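Local atomic coordinates of monoglyceride lipase (Saccharomyces cerevisiae, PDB entry 4ZWN), a protein that hydrolyses monoacylglycerols to free fatty acids and glycerol, with a strong preference for monounsaturated substrates, and also takes part in the breakdown of fatty acid ethyl esters. Residues W141-G146 with R301-S306; S169-I174 with I266-D271. The protein carries 2 engineered substitutions. All blocks are in the same frame, centred on the assembly; numbering follows the deposited sequence.

Contact 1. Residues W141-G146 with R301-S306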
loop_
_atom_site.group_PDB
_atom_site.type_symbol
_atom_site.label_atom_id
_atom_site.label_comp_id
_atom_site.label_asym_id
_atom_site.label_seq_id
_atom_site.Cartn_x
_atom_site.Cartn_y
_atom_site.Cartn_z
ATOM N N TRP A 141 -4.554 4.736 1.526
ATOM C CA TRP A 141 -3.211 4.402 1.984
ATOM C C TRP A 141 -2.648 3.265 1.143
ATOM O O TRP A 141 -3.376 2.352 0.762
ATOM C CB TRP A 141 -3.242 4.011 3.464
ATOM C CG TRP A 141 -1.940 3.529 4.048
ATOM C CD1 TRP A 141 -1.045 4.268 4.767
ATOM C CD2 TRP A 141 -1.408 2.197 3.996
ATOM N NE1 TRP A 141 0.014 3.484 5.155
ATOM C CE2 TRP A 141 -0.183 2.209 4.695
ATOM C CE3 TRP A 141 -1.844 0.998 3.421
ATOM C CZ2 TRP A 141 0.610 1.069 4.836
ATOM C CZ3 TRP A 141 -1.054 -0.135 3.562
ATOM C CH2 TRP A 141 0.159 -0.089 4.264
ATOM N N GLY A 142 -1.355 3.319 0.853
ATOM C CA GLY A 142 -0.719 2.276 0.074
ATOM C C GLY A 142 0.741 2.101 0.432
ATOM O O GLY A 142 1.439 3.077 0.704
ATOM N N HIS A 143 1.205 0.854 0.440
ATOM C CA HIS A 143 2.610 0.575 0.706
ATOM C C HIS A 143 3.312 0.002 -0.521
ATOM O O HIS A 143 2.783 -0.885 -1.189
ATOM C CB HIS A 143 2.764 -0.391 1.878
ATOM C CG HIS A 143 4.169 -0.869 2.071
ATOM N ND1 HIS A 143 5.185 -0.037 2.489
ATOM C CD2 HIS A 143 4.732 -2.085 1.876
ATOM C CE1 HIS A 143 6.312 -0.722 2.557
ATOM N NE2 HIS A 143 6.064 -1.968 2.188
ATOM N N SER A 144 4.509 0.513 -0.797
ATOM C CA SER A 144 5.339 0.052 -1.924
ATOM C C SER A 144 4.487 0.043 -3.192
ATOM O O SER A 144 4.052 1.098 -3.660
ATOM C CB SER A 144 5.890 -1.343 -1.618
ATOM O OG SER A 144 6.939 -1.669 -2.511
ATOM N N MET A 145 4.261 -1.143 -3.750
ATOM C CA MET A 145 3.414 -1.292 -4.930
ATOM C C MET A 145 2.056 -0.622 -4.717
ATOM O O MET A 145 1.533 0.026 -5.620
ATOM C CB MET A 145 3.208 -2.771 -5.273
ATOM C CG MET A 145 2.385 -3.002 -6.529
ATOM S SD MET A 145 1.792 -4.701 -6.660
ATOM C CE MET A 145 0.607 -4.743 -5.314
ATOM N N GLY A 146 1.503 -0.783 -3.519
ATOM C CA GLY A 146 0.254 -0.140 -3.157
ATOM C C GLY A 146 0.400 1.368 -3.072
ATOM O O GLY A 146 -0.544 2.109 -3.344
ATOM N N ARG A 301 13.497 1.135 7.518
ATOM C CA ARG A 301 13.742 0.426 6.306
ATOM C C ARG A 301 12.465 0.392 5.525
ATOM O O ARG A 301 11.669 1.272 5.638
ATOM C CB ARG A 301 14.232 -0.969 6.617
ATOM C CG ARG A 301 15.648 -0.970 7.115
ATOM C CD ARG A 301 16.275 -2.327 7.189
ATOM N NE ARG A 301 17.600 -2.244 7.776
ATOM C CZ ARG A 301 18.351 -3.268 8.158
ATOM N NH1 ARG A 301 17.954 -4.502 8.045
ATOM N NH2 ARG A 301 19.516 -3.041 8.687
ATOM N N HIS A 302 12.274 -0.616 4.714
ATOM C CA HIS A 302 11.074 -0.683 3.884
ATOM C C HIS A 302 9.644 -0.755 4.426
ATOM O O HIS A 302 8.834 0.130 4.156
ATOM C CB HIS A 302 11.250 -1.869 2.938
ATOM C CG HIS A 302 10.299 -1.862 1.780
ATOM N ND1 HIS A 302 10.118 -0.759 0.976
ATOM C CD2 HIS A 302 9.482 -2.823 1.293
ATOM C CE1 HIS A 302 9.227 -1.040 0.039
ATOM N NE2 HIS A 302 8.824 -2.289 0.212
ATOM N N SER A 303 9.333 -1.806 5.179
ATOM C CA SER A 303 7.968 -2.027 5.663
ATOM C C SER A 303 7.781 -1.341 7.015
ATOM O O SER A 303 7.714 -2.005 8.050
ATOM C CB SER A 303 7.645 -3.518 5.795
ATOM O OG SER A 303 7.684 -4.163 4.535
ATOM N N ILE A 304 7.678 -0.016 6.998
ATOM C CA ILE A 304 7.644 0.772 8.229
ATOM C C ILE A 304 6.300 0.710 8.956
ATOM O O ILE A 304 6.228 0.950 10.160
ATOM C CB ILE A 304 7.982 2.249 7.946
ATOM C CG1 ILE A 304 7.020 2.831 6.906
ATOM C CG2 ILE A 304 9.422 2.382 7.477
ATOM C CD1 ILE A 304 7.264 4.297 6.595
ATOM N N PHE A 305 5.241 0.385 8.224
ATOM C CA PHE A 305 3.895 0.366 8.789
ATOM C C PHE A 305 3.442 -1.024 9.217
ATOM O O PHE A 305 2.330 -1.185 9.718
ATOM C CB PHE A 305 2.883 0.917 7.782
ATOM C CG PHE A 305 2.716 2.404 7.833
ATOM C CD1 PHE A 305 1.966 2.992 8.836
ATOM C CD2 PHE A 305 3.284 3.213 6.862
ATOM C CE1 PHE A 305 1.801 4.362 8.884
ATOM C CE2 PHE A 305 3.119 4.582 6.902
ATOM C CZ PHE A 305 2.372 5.155 7.915
ATOM N N SER A 306 4.284 -2.031 9.013
ATOM C CA SER A 306 3.830 -3.400 9.220
ATOM C C SER A 306 4.853 -4.307 9.896
ATOM O O SER A 306 4.517 -5.022 10.841
ATOM C CB SER A 306 3.418 -4.013 7.880
ATOM O OG SER A 306 4.511 -4.045 6.979
HETATM O O HOH W 1 8.445 -3.896 -2.118
#

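Contact 2. Residues S169-I174 with I266-D271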
loop_
_atom_site.group_PDB
_atom_site.type_symbol
_atom_site.label_atom_id
_atom_site.label_comp_id
_atom_site.label_asym_id
_atom_site.label_seq_id
_atom_site.Cartn_x
_atom_site.Cartn_y
_atom_site.Cartn_z
ATOM N N SER A 169 3.253 4.873 1.678
ATOM C CA SER A 169 4.246 4.221 2.520
ATOM C C SER A 169 5.359 3.647 1.661
ATOM O O SER A 169 5.182 2.599 1.036
ATOM C CB SER A 169 3.608 3.114 3.360
ATOM O OG SER A 169 4.598 2.322 3.995
ATOM N N GLY A 170 6.501 4.333 1.648
ATOM C CA GLY A 170 7.609 3.997 0.768
ATOM C C GLY A 170 7.131 3.577 -0.609
ATOM O O GLY A 170 7.371 2.445 -1.027
ATOM N N PRO A 171 6.434 4.481 -1.315
ATOM C CA PRO A 171 5.761 4.116 -2.565
ATOM C C PRO A 171 6.735 3.647 -3.637
ATOM O O PRO A 171 7.839 4.179 -3.747
ATOM C CB PRO A 171 5.072 5.417 -2.985
ATOM C CG PRO A 171 5.885 6.491 -2.356
ATOM C CD PRO A 171 6.341 5.927 -1.044
ATOM N N LEU A 172 6.325 2.645 -4.411
ATOM C CA LEU A 172 7.147 2.145 -5.500
ATOM C C LEU A 172 7.157 3.140 -6.648
ATOM O O LEU A 172 6.264 3.136 -7.496
ATOM C CB LEU A 172 6.647 0.786 -5.984
ATOM C CG LEU A 172 7.380 0.190 -7.190
ATOM C CD1 LEU A 172 8.843 -0.037 -6.876
ATOM C CD2 LEU A 172 6.721 -1.104 -7.623
ATOM N N ILE A 173 8.167 4.000 -6.660
ATOM C CA ILE A 173 8.354 4.935 -7.757
ATOM C C ILE A 173 9.589 4.511 -8.553
ATOM O O ILE A 173 9.492 4.195 -9.738
ATOM C CB ILE A 173 8.481 6.384 -7.246
ATOM C CG1 ILE A 173 7.178 6.800 -6.551
ATOM C CG2 ILE A 173 8.790 7.329 -8.387
ATOM C CD1 ILE A 173 7.146 8.242 -6.075
ATOM N N ILE A 174 10.742 4.482 -7.894
ATOM C CA ILE A 174 11.942 3.896 -8.487
ATOM C C ILE A 174 12.611 2.943 -7.508
ATOM O O ILE A 174 12.717 3.234 -6.316
ATOM C CB ILE A 174 12.970 4.964 -8.912
ATOM C CG1 ILE A 174 13.166 5.993 -7.796
ATOM C CG2 ILE A 174 12.541 5.635 -10.202
ATOM C CD1 ILE A 174 14.362 6.890 -8.001
ATOM N N ILE A 266 3.831 11.472 2.276
ATOM C CA ILE A 266 4.579 10.252 2.014
ATOM C C ILE A 266 5.478 9.935 3.197
ATOM O O ILE A 266 6.196 10.827 3.702
ATOM C CB ILE A 266 5.417 10.351 0.723
ATOM C CG1 ILE A 266 4.498 10.396 -0.516
ATOM C CG2 ILE A 266 6.365 9.164 0.619
ATOM C CD1 ILE A 266 5.222 10.575 -1.850
ATOM N N MET A 267 5.422 8.682 3.662
ATOM C CA MET A 267 6.313 8.270 4.749
ATOM C C MET A 267 7.222 7.162 4.227
ATOM O O MET A 267 6.751 6.173 3.632
ATOM C CB MET A 267 5.532 7.821 5.950
ATOM C CG MET A 267 4.474 8.818 6.275
ATOM S SD MET A 267 3.084 8.287 7.237
ATOM C CE MET A 267 2.329 9.894 7.451
ATOM N N HIS A 268 8.522 7.324 4.456
ATOM C CA HIS A 268 9.524 6.521 3.778
ATOM C C HIS A 268 10.732 6.331 4.675
ATOM O O HIS A 268 11.315 7.311 5.131
ATOM C CB HIS A 268 9.921 7.204 2.463
ATOM C CG HIS A 268 10.514 6.280 1.448
ATOM N ND1 HIS A 268 10.264 6.406 0.099
ATOM C CD2 HIS A 268 11.327 5.202 1.579
ATOM C CE1 HIS A 268 10.896 5.453 -0.557
ATOM N NE2 HIS A 268 11.549 4.708 0.314
ATOM N N GLY A 269 11.127 5.080 4.889
ATOM C CA GLY A 269 12.306 4.800 5.686
ATOM C C GLY A 269 13.553 5.322 5.002
ATOM O O GLY A 269 13.736 5.129 3.800
ATOM N N GLN A 270 14.400 6.004 5.765
ATOM C CA GLN A 270 15.613 6.584 5.219
ATOM C C GLN A 270 16.552 5.489 4.727
ATOM O O GLN A 270 17.257 5.669 3.734
ATOM C CB GLN A 270 16.302 7.457 6.269
ATOM C CG GLN A 270 17.558 8.155 5.767
ATOM C CD GLN A 270 17.271 9.167 4.675
ATOM O OE1 GLN A 270 16.703 10.230 4.931
ATOM N NE2 GLN A 270 17.667 8.843 3.448
ATOM N N ASP A 271 16.541 4.349 5.412
ATOM C CA ASP A 271 17.438 3.248 5.072
ATOM C C ASP A 271 16.784 2.229 4.144
ATOM O O ASP A 271 17.266 1.102 4.012
ATOM C CB ASP A 271 17.925 2.549 6.340
ATOM C CG ASP A 271 18.715 3.471 7.241
ATOM O OD1 ASP A 271 19.204 4.508 6.744
ATOM O OD2 ASP A 271 18.849 3.159 8.444
#

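Contact 1. Residues W141-G146 with R301-S306
S144 OG lies 3.4 Å from H302 NE2, at the edge of the imidazole and near its plane, and one water joins the pair, 2.7 Å from S144 OG and 2.9 Å from H302 NE2. H143 approaches the same ring over one face: its CE1 sits over the centre of the H302 ring, and the two imidazole planes are inclined at 50°. That CE1 also approaches H302 O to 3.1 Å at the edge of the H143 ring. Farther along, the edge of the W141 indole meets the face of F305 in a T-shaped pair, planes at 87°, with NE1 centred over the phenyl ring. In the second shell, D272 takes the hydrogen bond of H302 ND1, N275 bonds S144 OG, and S169 holds H143 ND1. With CG of H302 anti to the backbone N (chi1 -164°), the imidazole reaches from its loop toward the serine. Without the imidazole, as with an alanine here, D272 and the water would probably lose the partner they share, and H143 CE1 the ring it packs over. S144, at the sharp turn from strand 138-143 into helix 145-156, is the inferred nucleophile of a GXSXG elbow, and H302 and D272 are its inferred charge relay, the catalytic triad of alpha/beta hydrolases.

Contact 2. Residues S169-I174 with I266-D271
G170 and H268 meet in the tight part of this contact, where the backbone of one segment lies directly on a ring of the other. G170 CA stands 3.7 Å from the centroid of the H268 imidazole and almost on its normal, a CH-pi contact over the face. Beside it, G170 N donates to M267 O at 2.7 Å, nearly straight with an angle of 167° at the hydrogen, and S169 CA adds a CA-H...O contact to M267 O at 3.4 Å. P171 CD touches I266 CG2 just as closely, at 3.6 Å. G170 has a positive phi of 39°, a backbone shape most readily taken by glycine, where the chain leaves the strand. S169 and M267 form a parallel bridge, CA atoms 5.1 Å apart, so strands 165-169 and 264-269 are neighbours in the central, mostly parallel sheet of an alpha/beta hydrolase, and the loop leaves at the C-terminal end of the first strand. H268 has CG anti to its own N (chi1 -158°), which carries the ring over G170; S280 bonds its ND1 and the carbonyl of N275 its NE2, fixing the ring's rotation. Packing is looser between P171 CD and H268 ND1, 4.1 Å apart. Beyond, the segments diverge: the L172 CB points away from 266-271, its side chain touching F239 of helix 233-248, while Q270 and D271 are solvent-exposed.

Overall arrangement
Contacts 1 and 2 have centres about 7 Å apart and reach the same central sheet, with contact 2 nested in the chain between the two segments of contact 1. Two probable backbone hydrogen bonds join them: G142 O to S169 N at 2.7 Å, and S144 O to L172 N at 2.9 Å. The second ties the nucleophile's own carbonyl to the loop 169-174. F305 also packs on both segments of contact 2, through S169 and M267. N275 is shared as well: its side chain bonds S144 OG and G170 O, and its carbonyl bonds H268. Contact 1 holds two members of the inferred triad, while H268 of contact 2 borders the third, D272, with side chains about 3 Å apart at their nearest atoms.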